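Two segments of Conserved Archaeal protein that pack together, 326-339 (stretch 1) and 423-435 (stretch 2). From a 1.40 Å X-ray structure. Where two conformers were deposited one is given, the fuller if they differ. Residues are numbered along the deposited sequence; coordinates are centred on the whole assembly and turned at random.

Stretch 1 (326-339) SASGLWDMNICYVN
Stretch 2 (423-435) LYLNYPRSPSSLG

How do the two backbones lie against each other? Stretch 1 is largely helical: S326 sits at an N-cap, with chi1 p (70°), so that its OG accepts from G329 N at 3.1 Å; a weakly bonded turn follows, and then a regular helix runs through N339. Stretch 2 leaves a helix at about L425, crosses an extended passage at Y427 (phi/psi -53/140) and P428 (-53/134), and turns through a 3-10 segment, 431-433, into a second helix. The chains run in opposite senses, since CA atoms pair S328 with S430 (6.1 Å), I335 with Y427 (7.2 Å) and V338 with Y424 (6.9 Å). Together they bury 626 Å².

What fixes W331 so firmly? Its chi1 is t (-154°) and its chi2 -112°, and CA-to-CB points toward stretch 2, which carries the indole into the bend of that chain. There NE1 donates to P428 O at 2.9 Å, nearly straight at 174°; P428 O lies at the ring edge, near the indole plane, which is where the N-H points, and this accounts for the nearly straight bond. One face of the ring receives P431, whose C-gamma exo pucker accompanies a CH-pi contact: CG lies 3.9 Å from the centroid of the W331 six-membered ring, 21° off its normal. The same proline CG touches A327 CB at 3.9 Å, while P431 CD lies 3.3 Å from S328 OG, with S328 at chi1 m. At the indole edge, W331 CH2 meets L434 CD1 at 4.3 Å, L434 being t, p.

Where does the Y427 side chain fit? With chi1 t (-172°) and chi2 88°, it projects toward the helix and comes up against W331, N334, I335 and V338. W331 CZ2 and Y427 CE2 are 3.8 Å apart, but the rings meet obliquely, the five-membered ring centroid lying 5.8 Å from that of Y427 with planes at 38°. Y427 OH comes within 3.3 Å of N334 ND2 at too poor an angle for a hydrogen bond; both atoms are hydrogen-bonded elsewhere in the structure. N334 itself has chi1 m (-72°) and chi2 -43°.

How do the aliphatic side chains complete the packing? I335, m, m, starts sideways, yet its end comes nearer: CD1 lies 3.9 Å from Y427 CD2 and also over one face of the R429 guanidinium. R429 points away at CA-to-CB, but chi1 to chi3 are all m and chi4 is -163°, curling the chain back so that NH1 reaches I335 CG2 at 3.8 Å. The flat guanidinium can cover an aliphatic side chain while its edge remains available to solvent. One turn along, V338, chi1 t (170°), packs against both tyrosines: CG2 comes to 3.9 Å from Y427 CD1, and CG1 to 4.1 Å from Y424 CB and 3.3 Å from Y424 O. Beyond it, a water donates to N339 OD1 at 2.8 Å and, weakly, to L425 O at 3.4 Å.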

# COMPACT_ATOMS: atom_id res chain seq x y z
N SER A 326 -21.15 15.63 2.32
CA SER A 326 -20.91 15.24 3.70
C SER A 326 -20.25 13.87 3.76
O SER A 326 -20.15 13.16 2.75
CB SER A 326 -22.22 15.18 4.49
OG SER A 326 -23.03 14.08 4.07
N ALA A 327 -19.82 13.49 4.96
CA ALA A 327 -19.32 12.14 5.17
C ALA A 327 -20.30 11.09 4.63
O ALA A 327 -19.90 10.14 3.95
CB ALA A 327 -19.04 11.90 6.63
N SER A 328 -21.59 11.26 4.92
CA SER A 328 -22.59 10.32 4.45
C SER A 328 -22.68 10.33 2.93
O SER A 328 -22.84 9.28 2.29
CB SER A 328 -23.96 10.63 5.06
OG SER A 328 -23.89 10.59 6.47
N GLY A 329 -22.58 11.52 2.35
CA GLY A 329 -22.63 11.66 0.91
C GLY A 329 -21.46 11.01 0.18
O GLY A 329 -21.59 10.63 -0.98
N LEU A 330 -20.33 10.89 0.87
CA LEU A 330 -19.12 10.32 0.29
C LEU A 330 -18.85 8.91 0.82
O LEU A 330 -17.84 8.30 0.48
CB LEU A 330 -17.94 11.24 0.60
CG LEU A 330 -17.98 12.60 -0.11
CD1 LEU A 330 -16.94 13.54 0.46
CD2 LEU A 330 -17.76 12.45 -1.61
N TRP A 331 -19.76 8.40 1.64
CA TRP A 331 -19.54 7.15 2.38
C TRP A 331 -19.33 5.93 1.49
O TRP A 331 -18.72 4.95 1.93
CB TRP A 331 -20.72 6.91 3.33
CG TRP A 331 -20.38 6.08 4.53
CD1 TRP A 331 -20.81 4.81 4.80
CD2 TRP A 331 -19.52 6.45 5.62
NE1 TRP A 331 -20.29 4.38 6.00
CE2 TRP A 331 -19.49 5.37 6.52
CE3 TRP A 331 -18.79 7.60 5.93
CZ2 TRP A 331 -18.75 5.40 7.70
CZ3 TRP A 331 -18.05 7.63 7.10
CH2 TRP A 331 -18.03 6.53 7.97
N ASP A 332 -19.82 5.99 0.26
CA ASP A 332 -19.61 4.89 -0.69
C ASP A 332 -18.14 4.62 -0.93
O ASP A 332 -17.76 3.53 -1.35
CB ASP A 332 -20.30 5.18 -2.02
CG ASP A 332 -21.78 4.89 -1.98
OD1 ASP A 332 -22.24 4.22 -1.03
OD2 ASP A 332 -22.49 5.32 -2.92
N MET A 333 -17.30 5.61 -0.67
CA MET A 333 -15.85 5.42 -0.75
C MET A 333 -15.46 4.24 0.14
O MET A 333 -14.73 3.34 -0.28
CB MET A 333 -15.11 6.67 -0.28
CG MET A 333 -13.61 6.45 -0.08
SD MET A 333 -12.79 6.08 -1.65
CE MET A 333 -11.24 5.40 -1.06
N ASN A 334 -15.96 4.26 1.37
CA ASN A 334 -15.65 3.22 2.34
C ASN A 334 -16.24 1.89 1.91
O ASN A 334 -15.56 0.86 1.96
CB ASN A 334 -16.21 3.59 3.71
CG ASN A 334 -15.44 4.70 4.36
OD1 ASN A 334 -14.22 4.72 4.34
ND2 ASN A 334 -16.16 5.64 4.96
N ILE A 335 -17.51 1.89 1.51
CA ILE A 335 -18.17 0.65 1.12
C ILE A 335 -17.43 -0.02 -0.05
O ILE A 335 -17.12 -1.22 -0.00
CB ILE A 335 -19.62 0.90 0.72
CG1 ILE A 335 -20.39 1.62 1.84
CG2 ILE A 335 -20.29 -0.42 0.33
CD1 ILE A 335 -20.30 0.94 3.18
N CYS A 336 -17.14 0.77 -1.08
CA CYS A 336 -16.42 0.29 -2.26
C CYS A 336 -15.05 -0.23 -1.88
O CYS A 336 -14.69 -1.37 -2.23
CB CYS A 336 -16.30 1.42 -3.30
SG CYS A 336 -15.19 1.12 -4.75
N TYR A 337 -14.27 0.57 -1.15
CA TYR A 337 -12.90 0.15 -0.85
C TYR A 337 -12.82 -1.07 0.06
O TYR A 337 -12.01 -1.96 -0.19
CB TYR A 337 -12.05 1.30 -0.28
CG TYR A 337 -10.63 0.85 -0.16
CD1 TYR A 337 -9.81 0.79 -1.29
CD2 TYR A 337 -10.12 0.38 1.04
CE1 TYR A 337 -8.51 0.32 -1.19
CE2 TYR A 337 -8.83 -0.10 1.13
CZ TYR A 337 -8.03 -0.13 0.00
OH TYR A 337 -6.75 -0.62 0.06
N VAL A 338 -13.66 -1.12 1.09
CA VAL A 338 -13.68 -2.30 1.96
C VAL A 338 -14.07 -3.55 1.17
O VAL A 338 -13.44 -4.60 1.34
CB VAL A 338 -14.60 -2.08 3.19
CG1 VAL A 338 -14.80 -3.38 3.94
CG2 VAL A 338 -14.00 -1.01 4.11
N ASN A 339 -15.04 -3.45 0.28
CA ASN A 339 -15.41 -4.60 -0.54
C ASN A 339 -14.29 -5.03 -1.49
O ASN A 339 -14.04 -6.23 -1.67
CB ASN A 339 -16.67 -4.32 -1.35
CG ASN A 339 -17.93 -4.30 -0.49
OD1 ASN A 339 -17.94 -4.81 0.62
ND2 ASN A 339 -18.99 -3.70 -1.02
N LEU A 423 -16.26 -8.52 10.65
CA LEU A 423 -16.53 -7.16 11.09
C LEU A 423 -16.46 -6.21 9.91
O LEU A 423 -17.29 -5.30 9.78
CB LEU A 423 -15.55 -6.71 12.17
CG LEU A 423 -15.91 -7.04 13.61
CD1 LEU A 423 -14.76 -6.66 14.53
CD2 LEU A 423 -17.18 -6.30 14.02
N TYR A 424 -15.47 -6.40 9.04
CA TYR A 424 -15.33 -5.54 7.87
C TYR A 424 -16.41 -5.78 6.82
O TYR A 424 -16.83 -4.83 6.15
CB TYR A 424 -13.92 -5.62 7.28
CG TYR A 424 -12.97 -4.71 8.01
CD1 TYR A 424 -12.57 -5.00 9.32
CD2 TYR A 424 -12.52 -3.54 7.42
CE1 TYR A 424 -11.72 -4.16 9.99
CE2 TYR A 424 -11.67 -2.68 8.10
CZ TYR A 424 -11.27 -3.00 9.38
OH TYR A 424 -10.43 -2.15 10.06
N LEU A 425 -16.87 -7.02 6.68
CA LEU A 425 -17.99 -7.31 5.79
C LEU A 425 -19.28 -6.67 6.32
O LEU A 425 -20.25 -6.50 5.58
CB LEU A 425 -18.16 -8.82 5.59
CG LEU A 425 -16.95 -9.48 4.91
CD1 LEU A 425 -17.19 -10.96 4.68
CD2 LEU A 425 -16.61 -8.78 3.60
N ASN A 426 -19.28 -6.30 7.60
CA ASN A 426 -20.38 -5.56 8.19
C ASN A 426 -19.98 -4.12 8.50
O ASN A 426 -20.37 -3.55 9.53
CB ASN A 426 -20.88 -6.25 9.45
CG ASN A 426 -21.54 -7.59 9.16
OD1 ASN A 426 -22.64 -7.64 8.60
ND2 ASN A 426 -20.87 -8.67 9.53
N TYR A 427 -19.18 -3.53 7.62
CA TYR A 427 -18.77 -2.15 7.75
C TYR A 427 -20.00 -1.24 7.93
O TYR A 427 -21.01 -1.45 7.27
CB TYR A 427 -17.95 -1.72 6.53
CG TYR A 427 -17.32 -0.36 6.72
CD1 TYR A 427 -16.07 -0.22 7.31
CD2 TYR A 427 -18.01 0.79 6.35
CE1 TYR A 427 -15.52 1.03 7.53
CE2 TYR A 427 -17.47 2.04 6.56
CZ TYR A 427 -16.22 2.16 7.14
OH TYR A 427 -15.69 3.41 7.34
N PRO A 428 -19.91 -0.24 8.83
CA PRO A 428 -21.03 0.65 9.13
C PRO A 428 -21.63 1.27 7.88
O PRO A 428 -20.88 1.76 7.03
CB PRO A 428 -20.40 1.76 9.97
CG PRO A 428 -19.16 1.20 10.50
CD PRO A 428 -18.71 0.07 9.63
N ARG A 429 -22.95 1.28 7.76
CA ARG A 429 -23.59 1.81 6.57
C ARG A 429 -23.70 3.33 6.59
O ARG A 429 -24.02 3.95 5.59
CB ARG A 429 -24.97 1.19 6.37
CG ARG A 429 -24.95 -0.33 6.26
CD ARG A 429 -23.98 -0.79 5.19
NE ARG A 429 -24.25 -0.18 3.89
CZ ARG A 429 -23.79 -0.64 2.73
NH1 ARG A 429 -23.03 -1.72 2.70
NH2 ARG A 429 -24.10 -0.01 1.60
N SER A 430 -23.43 3.93 7.75
CA SER A 430 -23.46 5.37 7.89
C SER A 430 -22.44 5.80 8.94
O SER A 430 -21.99 4.99 9.74
CB SER A 430 -24.86 5.84 8.29
OG SER A 430 -25.04 5.72 9.68
N PRO A 431 -22.04 7.09 8.93
CA PRO A 431 -21.07 7.61 9.91
C PRO A 431 -21.50 7.45 11.36
O PRO A 431 -20.64 7.36 12.24
CB PRO A 431 -21.01 9.10 9.55
CG PRO A 431 -21.33 9.15 8.12
CD PRO A 431 -22.34 8.07 7.88
N SER A 432 -22.80 7.43 11.62
CA SER A 432 -23.31 7.39 12.98
C SER A 432 -22.89 6.11 13.70
O SER A 432 -22.88 6.06 14.93
CB SER A 432 -24.83 7.54 13.00
OG SER A 432 -25.45 6.49 12.27
N SER A 433 -22.55 5.08 12.93
CA SER A 433 -22.17 3.79 13.51
C SER A 433 -20.67 3.53 13.49
O SER A 433 -20.22 2.46 13.88
CB SER A 433 -22.87 2.65 12.76
OG SER A 433 -24.28 2.81 12.81
N LEU A 434 -19.89 4.51 13.05
CA LEU A 434 -18.45 4.32 12.92
C LEU A 434 -17.77 4.05 14.26
O LEU A 434 -16.94 3.17 14.37
CB LEU A 434 -17.80 5.53 12.26
CG LEU A 434 -16.28 5.44 12.06
CD1 LEU A 434 -15.94 4.36 11.05
CD2 LEU A 434 -15.73 6.80 11.62
N GLY A 435 -18.14 4.83 15.27
CA GLY A 435 -17.49 4.73 16.57
C GLY A 435 -17.63 3.37 17.23
O GLY A 435 -16.64 2.78 17.67
O HOH W 1 -19.80 -6.05 2.27